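Long-range contact in dachshund (Homo sapiens, PDB 1L8R), which acts as a DNA-binding transcription factor in organ development, represented here by its DACHbox-N domain: residues Lys51-Cys62 against Cys83-Leu94. Sequence-based numbering, arbitrary orientation.
Sequences KLKRLEITPVVC and CKLISRKDFETL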
ATOM      1  N   LYS A  51      11.073   8.115   2.919  1.00 21.33           N
ATOM      2  CA  LYS A  51      11.173   7.501   4.236  1.00 21.81           C
ATOM      3  C   LYS A  51      11.334   5.988   4.131  1.00 21.42           C
ATOM      4  O   LYS A  51      12.140   5.389   4.843  1.00 20.09           O
ATOM      5  CB  LYS A  51       9.933   7.833   5.067  1.00 21.91           C
ATOM      6  CG  LYS A  51       9.787   9.311   5.383  1.00 25.74           C
ATOM      7  CD  LYS A  51       8.564   9.562   6.247  1.00 27.93           C
ATOM      8  CE  LYS A  51       8.450  11.028   6.625  1.00 29.86           C
ATOM      9  NZ  LYS A  51       9.645  11.493   7.381  1.00 30.96           N
ATOM     10  N   LEU A  52      10.564   5.373   3.239  1.00 21.19           N
ATOM     11  CA  LEU A  52      10.632   3.929   3.038  1.00 21.55           C
ATOM     12  C   LEU A  52      12.061   3.515   2.677  1.00 22.25           C
ATOM     13  O   LEU A  52      12.563   2.505   3.164  1.00 19.90           O
ATOM     14  CB  LEU A  52       9.656   3.526   1.929  1.00 19.98           C
ATOM     15  CG  LEU A  52       8.545   2.506   2.206  1.00 21.17           C
ATOM     16  CD1 LEU A  52       8.018   2.605   3.638  1.00 18.82           C
ATOM     17  CD2 LEU A  52       7.427   2.739   1.211  1.00 19.06           C
ATOM     18  N   LYS A  53      12.720   4.297   1.828  1.00 24.85           N
ATOM     19  CA  LYS A  53      14.093   3.982   1.449  1.00 27.98           C
ATOM     20  C   LYS A  53      14.970   3.952   2.696  1.00 28.54           C
ATOM     21  O   LYS A  53      15.659   2.967   2.963  1.00 29.79           O
ATOM     22  CB  LYS A  53      14.636   5.020   0.464  1.00 29.75           C
ATOM     23  CG  LYS A  53      13.942   5.025  -0.889  1.00 33.67           C
ATOM     24  CD  LYS A  53      14.711   5.865  -1.900  1.00 36.05           C
ATOM     25  CE  LYS A  53      16.095   5.286  -2.153  1.00 37.79           C
ATOM     26  NZ  LYS A  53      16.866   6.078  -3.149  1.00 40.61           N
ATOM     27  N   ARG A  54      14.927   5.036   3.464  1.00 29.07           N
ATOM     28  CA  ARG A  54      15.716   5.150   4.684  1.00 29.39           C
ATOM     29  C   ARG A  54      15.441   4.011   5.669  1.00 28.58           C
ATOM     30  O   ARG A  54      16.357   3.525   6.338  1.00 27.68           O
ATOM     31  CB  ARG A  54      15.429   6.490   5.358  1.00 31.33           C
ATOM     32  CG  ARG A  54      16.418   6.870   6.441  1.00 34.84           C
ATOM     33  CD  ARG A  54      15.925   8.087   7.196  1.00 36.76           C
ATOM     34  NE  ARG A  54      14.811   7.753   8.076  1.00 40.56           N
ATOM     35  CZ  ARG A  54      13.843   8.599   8.412  1.00 41.46           C
ATOM     36  NH1 ARG A  54      13.842   9.838   7.939  1.00 43.78           N
ATOM     37  NH2 ARG A  54      12.879   8.207   9.231  1.00 42.62           N
ATOM     38  N   LEU A  55      14.181   3.588   5.759  1.00 27.26           N
ATOM     39  CA  LEU A  55      13.794   2.504   6.663  1.00 26.34           C
ATOM     40  C   LEU A  55      14.168   1.134   6.109  1.00 27.16           C
ATOM     41  O   LEU A  55      13.881   0.105   6.726  1.00 26.67           O
ATOM     42  CB  LEU A  55      12.286   2.543   6.928  1.00 25.76           C
ATOM     43  CG  LEU A  55      11.742   3.720   7.739  1.00 25.31           C
ATOM     44  CD1 LEU A  55      10.227   3.794   7.596  1.00 23.14           C
ATOM     45  CD2 LEU A  55      12.145   3.559   9.198  1.00 22.75           C
ATOM     46  N   GLU A  56      14.805   1.123   4.942  1.00 27.16           N
ATOM     47  CA  GLU A  56      15.218  -0.120   4.296  1.00 27.94           C
ATOM     48  C   GLU A  56      14.035  -1.005   3.916  1.00 26.02           C
ATOM     49  O   GLU A  56      14.107  -2.232   4.005  1.00 26.64           O
ATOM     50  CB  GLU A  56      16.179  -0.902   5.201  1.00 30.74           C
ATOM     51  CG  GLU A  56      17.477  -0.165   5.508  1.00 34.74           C
ATOM     52  CD  GLU A  56      18.263   0.202   4.256  1.00 37.56           C
ATOM     53  OE1 GLU A  56      19.316   0.861   4.389  1.00 40.54           O
ATOM     54  OE2 GLU A  56      17.837  -0.165   3.140  1.00 40.03           O
ATOM     55  N   ILE A  57      12.943  -0.373   3.503  1.00 23.04           N
ATOM     56  CA  ILE A  57      11.747  -1.089   3.082  1.00 21.13           C
ATOM     57  C   ILE A  57      11.559  -0.876   1.577  1.00 19.50           C
ATOM     58  O   ILE A  57      11.402   0.261   1.118  1.00 17.48           O
ATOM     59  CB  ILE A  57      10.490  -0.571   3.815  1.00 20.22           C
ATOM     60  CG1 ILE A  57      10.625  -0.816   5.322  1.00 21.23           C
ATOM     61  CG2 ILE A  57       9.249  -1.262   3.271  1.00 17.76           C
ATOM     62  CD1 ILE A  57       9.535  -0.154   6.158  1.00 19.99           C
ATOM     63  N   THR A  58      11.592  -1.965   0.813  1.00 19.58           N
ATOM     64  CA  THR A  58      11.415  -1.894  -0.634  1.00 17.75           C
ATOM     65  C   THR A  58      10.039  -2.450  -0.984  1.00 16.69           C
ATOM     66  O   THR A  58       9.805  -3.654  -0.887  1.00 16.26           O
ATOM     67  CB  THR A  58      12.487  -2.715  -1.377  1.00 18.62           C
ATOM     68  OG1 THR A  58      13.791  -2.226  -1.035  1.00 21.14           O
ATOM     69  CG2 THR A  58      12.294  -2.609  -2.880  1.00 18.27           C
ATOM     70  N   PRO A  59       9.106  -1.573  -1.378  1.00 16.40           N
ATOM     71  CA  PRO A  59       7.739  -1.954  -1.743  1.00 15.81           C
ATOM     72  C   PRO A  59       7.662  -2.873  -2.948  1.00 15.44           C
ATOM     73  O   PRO A  59       8.481  -2.774  -3.866  1.00 14.32           O
ATOM     74  CB  PRO A  59       7.070  -0.610  -2.034  1.00 18.30           C
ATOM     75  CG  PRO A  59       7.813   0.332  -1.159  1.00 17.56           C
ATOM     76  CD  PRO A  59       9.239  -0.106  -1.350  1.00 17.87           C
ATOM     77  N   VAL A  60       6.677  -3.764  -2.936  1.00 14.30           N
ATOM     78  CA  VAL A  60       6.451  -4.676  -4.047  1.00 13.48           C
ATOM     79  C   VAL A  60       5.751  -3.901  -5.159  1.00 13.73           C
ATOM     80  O   VAL A  60       4.865  -3.085  -4.907  1.00 13.85           O
ATOM     81  CB  VAL A  60       5.563  -5.870  -3.620  1.00 13.56           C
ATOM     82  CG1 VAL A  60       4.940  -6.535  -4.845  1.00 14.96           C
ATOM     83  CG2 VAL A  60       6.396  -6.871  -2.825  1.00 15.69           C
ATOM     84  N   VAL A  61       6.158  -4.144  -6.400  1.00 11.67           N
ATOM     85  CA  VAL A  61       5.538  -3.455  -7.523  1.00 10.56           C
ATOM     86  C   VAL A  61       4.348  -4.237  -8.068  1.00 10.50           C
ATOM     87  O   VAL A  61       4.467  -5.421  -8.402  1.00 11.46           O
ATOM     88  CB  VAL A  61       6.550  -3.216  -8.667  1.00 10.78           C
ATOM     89  CG1 VAL A  61       5.841  -2.565  -9.874  1.00 10.06           C
ATOM     90  CG2 VAL A  61       7.667  -2.306  -8.178  1.00 11.97           C
ATOM     91  N   CYS A  62       3.197  -3.576  -8.142  1.00  8.74           N
ATOM     92  CA  CYS A  62       1.978  -4.190  -8.657  1.00 10.80           C
ATOM     93  C   CYS A  62       2.100  -4.504 -10.133  1.00 11.66           C
ATOM     94  O   CYS A  62       2.626  -3.699 -10.903  1.00 12.63           O
ATOM     95  CB  CYS A  62       0.784  -3.257  -8.502  1.00  9.28           C
ATOM     96  SG  CYS A  62       0.120  -3.177  -6.849  1.00 14.11           S
ATOM     97  N   CYS A  83       1.310   1.130  -9.034  1.00 13.09           N
ATOM     98  CA  CYS A  83       0.964   1.015  -7.622  1.00 13.65           C
ATOM     99  C   CYS A  83       1.924   0.104  -6.886  1.00 14.11           C
ATOM    100  O   CYS A  83       2.425  -0.864  -7.448  1.00 14.65           O
ATOM    101  CB  CYS A  83      -0.454   0.471  -7.453  1.00 11.91           C
ATOM    102  SG  CYS A  83      -1.072   0.648  -5.761  1.00 15.54           S
ATOM    103  N   LYS A  84       2.176   0.422  -5.620  1.00 12.75           N
ATOM    104  CA  LYS A  84       3.064  -0.381  -4.796  1.00 12.31           C
ATOM    105  C   LYS A  84       2.338  -0.965  -3.597  1.00 12.73           C
ATOM    106  O   LYS A  84       1.321  -0.430  -3.146  1.00 11.97           O
ATOM    107  CB  LYS A  84       4.267   0.449  -4.356  1.00 15.64           C
ATOM    108  CG  LYS A  84       5.239   0.689  -5.507  1.00 17.90           C
ATOM    109  CD  LYS A  84       6.334   1.661  -5.147  1.00 23.76           C
ATOM    110  CE  LYS A  84       7.301   1.827  -6.308  1.00 24.41           C
ATOM    111  NZ  LYS A  84       8.282   2.928  -6.056  1.00 29.14           N
ATOM    112  N   LEU A  85       2.872  -2.079  -3.100  1.00 10.44           N
ATOM    113  CA  LEU A  85       2.295  -2.800  -1.977  1.00 11.94           C
ATOM    114  C   LEU A  85       3.333  -3.027  -0.881  1.00 11.69           C
ATOM    115  O   LEU A  85       4.500  -3.272  -1.167  1.00 15.45           O
ATOM    116  CB  LEU A  85       1.813  -4.178  -2.448  1.00 11.78           C
ATOM    117  CG  LEU A  85       0.880  -4.314  -3.654  1.00 12.19           C
ATOM    118  CD1 LEU A  85       0.677  -5.797  -3.966  1.00 13.42           C
ATOM    119  CD2 LEU A  85      -0.460  -3.635  -3.370  1.00 10.86           C
ATOM    120  N   ILE A  86       2.917  -2.944   0.379  1.00 13.04           N
ATOM    121  CA  ILE A  86       3.839  -3.241   1.474  1.00 13.12           C
ATOM    122  C   ILE A  86       3.074  -3.970   2.572  1.00 13.95           C
ATOM    123  O   ILE A  86       1.855  -3.877   2.641  1.00 13.90           O
ATOM    124  CB  ILE A  86       4.545  -1.982   2.065  1.00 16.32           C
ATOM    125  CG1 ILE A  86       3.530  -0.986   2.614  1.00 18.29           C
ATOM    126  CG2 ILE A  86       5.465  -1.362   1.009  1.00 15.98           C
ATOM    127  CD1 ILE A  86       4.189   0.111   3.460  1.00 16.85           C
ATOM    128  N   SER A  87       3.785  -4.721   3.407  1.00 14.27           N
ATOM    129  CA  SER A  87       3.133  -5.470   4.478  1.00 16.79           C
ATOM    130  C   SER A  87       2.527  -4.544   5.526  1.00 18.59           C
ATOM    131  O   SER A  87       2.934  -3.390   5.665  1.00 18.26           O
ATOM    132  CB  SER A  87       4.136  -6.425   5.139  1.00 17.77           C
ATOM    133  OG  SER A  87       5.171  -5.718   5.805  1.00 17.81           O
ATOM    134  N   ARG A  88       1.543  -5.040   6.271  1.00 19.98           N
ATOM    135  CA  ARG A  88       0.928  -4.206   7.292  1.00 22.04           C
ATOM    136  C   ARG A  88       1.948  -3.821   8.355  1.00 22.83           C
ATOM    137  O   ARG A  88       1.904  -2.712   8.883  1.00 23.86           O
ATOM    138  CB  ARG A  88      -0.281  -4.912   7.915  1.00 22.76           C
ATOM    139  CG  ARG A  88      -1.531  -4.806   7.044  1.00 24.27           C
ATOM    140  CD  ARG A  88      -2.778  -5.350   7.719  1.00 26.09           C
ATOM    141  NE  ARG A  88      -2.660  -6.774   8.017  1.00 29.74           N
ATOM    142  CZ  ARG A  88      -3.680  -7.549   8.368  1.00 30.83           C
ATOM    143  NH1 ARG A  88      -4.901  -7.041   8.469  1.00 31.00           N
ATOM    144  NH2 ARG A  88      -3.478  -8.835   8.618  1.00 32.07           N
ATOM    145  N   LYS A  89       2.880  -4.725   8.650  1.00 24.44           N
ATOM    146  CA  LYS A  89       3.915  -4.446   9.643  1.00 25.78           C
ATOM    147  C   LYS A  89       4.815  -3.320   9.136  1.00 24.47           C
ATOM    148  O   LYS A  89       5.206  -2.434   9.896  1.00 24.85           O
ATOM    149  CB  LYS A  89       4.767  -5.689   9.912  1.00 27.92           C
ATOM    150  CG  LYS A  89       5.665  -5.548  11.136  1.00 32.59           C
ATOM    151  CD  LYS A  89       6.583  -6.752  11.323  1.00 34.77           C
ATOM    152  CE  LYS A  89       7.846  -6.628  10.483  1.00 35.03           C
ATOM    153  NZ  LYS A  89       8.702  -5.505  10.968  1.00 36.98           N
ATOM    154  N   ASP A  90       5.151  -3.365   7.849  1.00 22.12           N
ATOM    155  CA  ASP A  90       5.992  -2.332   7.261  1.00 21.30           C
ATOM    156  C   ASP A  90       5.241  -1.011   7.181  1.00 19.49           C
ATOM    157  O   ASP A  90       5.839   0.067   7.297  1.00 18.06           O
ATOM    158  CB  ASP A  90       6.485  -2.756   5.871  1.00 22.32           C
ATOM    159  CG  ASP A  90       7.664  -3.722   5.938  1.00 25.36           C
ATOM    160  OD1 ASP A  90       8.278  -3.845   7.019  1.00 26.45           O
ATOM    161  OD2 ASP A  90       7.990  -4.347   4.909  1.00 24.50           O
ATOM    162  N   PHE A  91       3.928  -1.072   6.988  1.00 16.63           N
ATOM    163  CA  PHE A  91       3.180   0.166   6.927  1.00 16.32           C
ATOM    164  C   PHE A  91       3.203   0.802   8.314  1.00 16.30           C
ATOM    165  O   PHE A  91       3.355   2.008   8.442  1.00 15.47           O
ATOM    166  CB  PHE A  91       1.729  -0.053   6.520  1.00 16.78           C
ATOM    167  CG  PHE A  91       0.948   1.222   6.433  1.00 17.87           C
ATOM    168  CD1 PHE A  91       1.142   2.097   5.370  1.00 17.39           C
ATOM    169  CD2 PHE A  91       0.076   1.591   7.450  1.00 19.22           C
ATOM    170  CE1 PHE A  91       0.489   3.326   5.320  1.00 19.32           C
ATOM    171  CE2 PHE A  91      -0.581   2.815   7.412  1.00 19.90           C
ATOM    172  CZ  PHE A  91      -0.377   3.685   6.345  1.00 20.60           C
ATOM    173  N   GLU A  92       3.051  -0.018   9.351  1.00 19.13           N
ATOM    174  CA  GLU A  92       3.054   0.517  10.708  1.00 19.27           C
ATOM    175  C   GLU A  92       4.412   1.140  11.019  1.00 19.03           C
ATOM    176  O   GLU A  92       4.487   2.182  11.663  1.00 20.65           O
ATOM    177  CB  GLU A  92       2.715  -0.574  11.733  1.00 21.00           C
ATOM    178  CG  GLU A  92       1.322  -1.194  11.570  1.00 24.98           C
ATOM    179  CD  GLU A  92       0.183  -0.172  11.527  1.00 25.57           C
ATOM    180  OE1 GLU A  92       0.407   1.018  11.834  1.00 26.78           O
ATOM    181  OE2 GLU A  92      -0.954  -0.567  11.189  1.00 28.94           O
ATOM    182  N   THR A  93       5.484   0.505  10.553  1.00 18.27           N
ATOM    183  CA  THR A  93       6.825   1.036  10.759  1.00 18.53           C
ATOM    184  C   THR A  93       6.880   2.398  10.070  1.00 19.64           C
ATOM    185  O   THR A  93       7.406   3.366  10.618  1.00 19.25           O
ATOM    186  CB  THR A  93       7.900   0.114  10.146  1.00 17.82           C
ATOM    187  OG1 THR A  93       7.889  -1.152  10.821  1.00 20.41           O
ATOM    188  CG2 THR A  93       9.284   0.734  10.280  1.00 17.88           C
ATOM    189  N   LEU A  94       6.337   2.464   8.858  1.00 18.13           N
ATOM    190  CA  LEU A  94       6.301   3.715   8.112  1.00 18.45           C
ATOM    191  C   LEU A  94       5.446   4.729   8.868  1.00 16.69           C
ATOM    192  O   LEU A  94       5.838   5.879   9.051  1.00 16.47           O
ATOM    193  CB  LEU A  94       5.707   3.489   6.720  1.00 16.91           C
ATOM    194  CG  LEU A  94       5.317   4.762   5.970  1.00 20.24           C
ATOM    195  CD1 LEU A  94       6.581   5.544   5.612  1.00 19.54           C
ATOM    196  CD2 LEU A  94       4.526   4.406   4.726  1.00 18.87           C
TER
HETATM  197  O   HOH W   1       2.840  -0.893 -10.774  1.00 14.87           O
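Val60 and Leu85 face each other as an antiparallel hydrogen-bonded pair: Val60 N gives its proton to Leu85 O at 2.8 Å, and Leu85 N returns one to Val60 O at 2.9 Å, both in the carbonyl plane. A third bond, from Cys62 N to Cys83 O, extends the pairing, and water 1 bridges Cys62 O to Cys83 N beyond it. Beside these bonds Cys62 SG, held next to its own backbone N (chi1 -77°), rests on the branch point of Leu85, 3.5 Å from Leu85 CG. On the other side of the bonded pair, the Pro59 ring and Ile86 CG2 flank one another, both side chains aimed alike, with Pro59 CB 3.5 Å from Ile86 CG2; the extended stem of Lys84 runs past the same proline. Ile57 passes the Asp90 carboxylate, the two side chains heading opposite ways, and Ile57 CG2 comes 3.7 Å from Asp90 OD2 while Ile57 CD1 continues toward Thr93 CG2. Cut back to alanine, Ile57 would lose CG1, CG2 and CD1, which would probably leave a gap over Asp90 and Thr93 and strip Ile86 CG2 of a neighbour. Farther along, Leu52 and Leu94 meet roughly perpendicular, Leu52 CD1 to Leu94 CD1 at 3.8 Å, and Leu55 CD1 reaches the backbone of Leu94. A Schellman motif at Glu56 ends helix 45-54 and turns the chain toward Ile57; at the N-cap of helix 88-99, Ser87 OG accepts from Asp90 N. Outside the pair, strand 84-87 bonds to strand 25-29 through Ile86 and Ile28. The short edge strand 60-61 thus joins the sheet of a domain whose DNA-binding motif resembles the forkhead/winged-helix fold.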